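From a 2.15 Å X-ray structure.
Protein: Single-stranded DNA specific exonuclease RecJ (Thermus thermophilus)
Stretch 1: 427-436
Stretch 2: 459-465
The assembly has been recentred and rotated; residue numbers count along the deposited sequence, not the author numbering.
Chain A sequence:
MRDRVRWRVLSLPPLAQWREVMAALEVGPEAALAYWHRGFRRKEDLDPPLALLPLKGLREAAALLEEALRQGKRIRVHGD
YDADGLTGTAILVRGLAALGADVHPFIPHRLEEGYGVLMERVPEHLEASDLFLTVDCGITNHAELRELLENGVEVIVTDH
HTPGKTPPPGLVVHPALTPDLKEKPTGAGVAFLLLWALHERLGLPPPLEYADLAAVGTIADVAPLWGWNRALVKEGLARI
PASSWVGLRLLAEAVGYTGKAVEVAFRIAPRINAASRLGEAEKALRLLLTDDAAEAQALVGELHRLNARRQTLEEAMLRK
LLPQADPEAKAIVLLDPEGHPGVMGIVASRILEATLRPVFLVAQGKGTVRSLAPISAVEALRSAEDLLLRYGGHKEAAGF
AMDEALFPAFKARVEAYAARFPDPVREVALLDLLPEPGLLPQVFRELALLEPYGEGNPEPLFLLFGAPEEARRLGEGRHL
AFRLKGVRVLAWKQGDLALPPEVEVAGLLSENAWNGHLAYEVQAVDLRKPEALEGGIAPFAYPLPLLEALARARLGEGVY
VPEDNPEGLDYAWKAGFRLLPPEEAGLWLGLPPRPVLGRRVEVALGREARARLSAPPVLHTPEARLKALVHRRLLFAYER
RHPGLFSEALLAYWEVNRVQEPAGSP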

# COMPACT_ATOMS: atom_id res chain seq x y z
N GLU A 427 8.85 5.78 -5.37
CA GLU A 427 7.78 6.44 -6.10
C GLU A 427 6.61 6.74 -5.16
O GLU A 427 6.35 5.98 -4.23
CB GLU A 427 7.26 5.58 -7.25
CG GLU A 427 5.88 6.07 -7.72
CD GLU A 427 5.35 5.37 -8.95
OE1 GLU A 427 5.93 5.56 -10.05
OE2 GLU A 427 4.34 4.62 -8.83
N VAL A 428 5.95 7.88 -5.37
CA VAL A 428 4.77 8.25 -4.60
C VAL A 428 3.70 8.32 -5.69
O VAL A 428 3.81 9.12 -6.62
CB VAL A 428 4.88 9.63 -3.94
CG1 VAL A 428 3.58 9.96 -3.22
CG2 VAL A 428 6.05 9.66 -2.95
N ALA A 429 2.71 7.45 -5.61
CA ALA A 429 1.64 7.39 -6.59
C ALA A 429 0.47 8.29 -6.17
O ALA A 429 -0.11 8.12 -5.10
CB ALA A 429 1.17 5.93 -6.77
N LEU A 430 0.14 9.25 -7.02
CA LEU A 430 -0.94 10.18 -6.71
C LEU A 430 -2.16 9.81 -7.52
O LEU A 430 -2.07 9.63 -8.74
CB LEU A 430 -0.52 11.61 -7.04
CG LEU A 430 0.39 12.40 -6.10
CD1 LEU A 430 0.13 12.01 -4.65
CD2 LEU A 430 1.82 12.17 -6.45
N LEU A 431 -3.29 9.69 -6.84
CA LEU A 431 -4.55 9.32 -7.47
C LEU A 431 -5.08 10.46 -8.32
O LEU A 431 -5.44 10.27 -9.48
CB LEU A 431 -5.60 8.99 -6.40
CG LEU A 431 -6.75 7.99 -6.62
CD1 LEU A 431 -8.03 8.61 -6.07
CD2 LEU A 431 -6.89 7.60 -8.05
N ASP A 432 -5.09 11.66 -7.76
CA ASP A 432 -5.63 12.80 -8.49
C ASP A 432 -5.44 14.05 -7.66
O ASP A 432 -4.96 13.98 -6.53
CB ASP A 432 -7.13 12.55 -8.70
CG ASP A 432 -7.81 13.65 -9.49
OD1 ASP A 432 -9.05 13.78 -9.35
OD2 ASP A 432 -7.12 14.36 -10.26
N LEU A 433 -5.83 15.19 -8.23
CA LEU A 433 -5.78 16.49 -7.56
C LEU A 433 -6.91 16.42 -6.54
O LEU A 433 -7.97 15.91 -6.85
CB LEU A 433 -6.09 17.60 -8.57
CG LEU A 433 -5.03 18.43 -9.32
CD1 LEU A 433 -3.68 18.16 -8.73
CD2 LEU A 433 -5.06 18.14 -10.82
N LEU A 434 -6.70 16.91 -5.32
CA LEU A 434 -7.76 16.88 -4.31
C LEU A 434 -8.93 17.75 -4.78
O LEU A 434 -8.72 18.81 -5.35
CB LEU A 434 -7.25 17.44 -2.98
CG LEU A 434 -8.17 17.21 -1.77
CD1 LEU A 434 -8.07 15.75 -1.35
CD2 LEU A 434 -7.75 18.11 -0.62
N PRO A 435 -10.19 17.29 -4.57
CA PRO A 435 -11.40 18.04 -4.96
C PRO A 435 -11.57 19.26 -4.07
O PRO A 435 -10.80 19.44 -3.13
CB PRO A 435 -12.52 17.02 -4.73
CG PRO A 435 -11.86 15.72 -5.04
CD PRO A 435 -10.53 15.89 -4.27
N GLU A 436 -12.57 20.09 -4.35
CA GLU A 436 -12.83 21.27 -3.53
C GLU A 436 -13.34 20.78 -2.17
O GLU A 436 -13.89 19.67 -2.05
CB GLU A 436 -13.88 22.19 -4.19
CG GLU A 436 -13.42 22.83 -5.50
CD GLU A 436 -12.48 24.00 -5.29
OE1 GLU A 436 -11.81 24.39 -6.28
OE2 GLU A 436 -12.41 24.54 -4.16
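Stretch 2 459-465: EPLFLLF

Stretch 2 pairs locally in parallel with stretch 1, although their end-to-end directions differ by 69°. Its backbone is extended throughout, with phi between -152° and -61° and psi between 133° and 158°, and F462 to F465 lie in a strand that continues later in the chain. In stretch 1, E427 to L430 belong to a strand, after which L431 breaks the extended run with phi/psi of -71/-48; D432 then returns to a nearly flat -177/177. The end-to-end directions, taken from V428 CA to P435 CA and from P460 CA to L464 CA, lie 69° apart, although the local pairing is parallel. The register is read from the nearest CA pairs: L430 CA to L461 CA is 5.2 Å, L433 CA to L463 CA 4.7 Å, and L434 CA to F462 CA 5.3 Å. L433 and L463 form a parallel bridge.

Three backbone hydrogen bonds fix this register. L431 N donates to L461 O at 2.8 Å with an N-H...O angle of 167°; L463 N donates to D432 O at 2.9 Å and 164°; L434 N donates to L463 O at 2.9 Å and 160°. The last two define the bridge: L463 gives its N to the residue before L433 and receives at its O the N of the residue after, as parallel pairing requires. Each of the three acceptors also receives a CA-H...O contact, from L430 CA to L461 O at 3.5 Å, from F462 CA to D432 O at 3.4 Å, and from L433 CA to L463 O at 3.4 Å. The angles at hydrogen, 126° to 137°, are more bent than those of the N-H bonds, so these contacts are supplementary.

One water extends the polar link on the N-terminal side. It donates to A429 O at 2.7 Å and accepts from L461 N at 2.7 Å, joining two backbone groups without a direct bond between them.

Apolar packing accounts for the remaining cross-stretch contacts considered here. On the sheet face carrying L433 and L463, L433 CD1 reaches L463 CD2 at 3.4 Å, the shortest side-chain pair, and L430 CG lies 4.0 Å from L463 CB. L461 is met by V428, whose CG1 is 3.8 Å from L461 CD1, and by L430, whose CD1 is 3.9 Å from L461 CB. On the face to which F462 points, the phenyl ring gathers several neighbours: L434 CD1 approaches F462 CG at 3.6 Å, while L431 CD1 and P435 CD lie 3.9 Å and 4.3 Å from F462 CE2. L431, whose CA-to-CB bond points toward stretch 2, also places CG 4.1 Å from P460 CB. Farther along, L434 CD2 meets L464 CD2 at 3.7 Å.

Together the two stretches bury 630 Å², with F462, L463, L434 and L461 the most covered. E427, E436 and E459 contribute no covered area, consistent with a contact built from backbone polar groups and aliphatic or aromatic side chains.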

# COMPACT_ATOMS: atom_id res chain seq x y z
N GLU A 459 -4.01 2.97 1.02
CA GLU A 459 -4.94 4.05 1.00
C GLU A 459 -4.46 5.05 -0.10
O GLU A 459 -3.26 5.30 -0.26
CB GLU A 459 -4.95 4.70 2.37
CG GLU A 459 -5.95 5.79 2.57
CD GLU A 459 -6.06 6.15 4.03
OE1 GLU A 459 -5.30 5.59 4.84
OE2 GLU A 459 -6.89 6.99 4.36
N PRO A 460 -5.39 5.58 -0.90
CA PRO A 460 -5.01 6.53 -1.96
C PRO A 460 -4.47 7.87 -1.46
O PRO A 460 -4.88 8.38 -0.40
CB PRO A 460 -6.31 6.73 -2.74
CG PRO A 460 -7.35 6.52 -1.71
CD PRO A 460 -6.85 5.33 -0.93
N LEU A 461 -3.55 8.46 -2.24
CA LEU A 461 -2.98 9.76 -1.91
C LEU A 461 -3.41 10.79 -2.94
O LEU A 461 -3.37 10.53 -4.15
CB LEU A 461 -1.46 9.70 -1.88
CG LEU A 461 -0.81 8.81 -0.83
CD1 LEU A 461 0.65 8.61 -1.22
CD2 LEU A 461 -0.97 9.45 0.56
N PHE A 462 -3.82 11.97 -2.47
CA PHE A 462 -4.23 13.04 -3.38
C PHE A 462 -3.12 14.08 -3.45
O PHE A 462 -2.29 14.22 -2.54
CB PHE A 462 -5.52 13.74 -2.92
CG PHE A 462 -6.76 12.90 -3.05
CD1 PHE A 462 -7.16 12.06 -2.02
CD2 PHE A 462 -7.50 12.91 -4.22
CE1 PHE A 462 -8.29 11.24 -2.16
CE2 PHE A 462 -8.61 12.10 -4.38
CZ PHE A 462 -9.02 11.26 -3.33
N LEU A 463 -3.13 14.85 -4.52
CA LEU A 463 -2.14 15.89 -4.67
C LEU A 463 -2.83 17.21 -4.37
O LEU A 463 -3.94 17.44 -4.82
CB LEU A 463 -1.62 15.88 -6.11
CG LEU A 463 -0.67 16.99 -6.54
CD1 LEU A 463 0.70 16.81 -5.85
CD2 LEU A 463 -0.52 16.95 -8.06
N LEU A 464 -2.18 18.03 -3.55
CA LEU A 464 -2.66 19.36 -3.23
C LEU A 464 -1.50 20.24 -3.68
O LEU A 464 -0.34 19.78 -3.74
CB LEU A 464 -2.90 19.56 -1.74
CG LEU A 464 -4.12 18.85 -1.15
CD1 LEU A 464 -3.87 17.34 -1.16
CD2 LEU A 464 -4.36 19.35 0.28
N PHE A 465 -1.81 21.49 -4.02
CA PHE A 465 -0.79 22.39 -4.54
C PHE A 465 -1.13 23.83 -4.21
O PHE A 465 -2.30 24.21 -4.21
CB PHE A 465 -0.70 22.22 -6.06
CG PHE A 465 0.44 22.97 -6.69
CD1 PHE A 465 0.32 24.32 -7.03
CD2 PHE A 465 1.66 22.34 -6.93
CE1 PHE A 465 1.40 25.04 -7.59
CE2 PHE A 465 2.75 23.05 -7.49
CZ PHE A 465 2.61 24.40 -7.82
O HOH W 1 -2.44 7.08 -4.34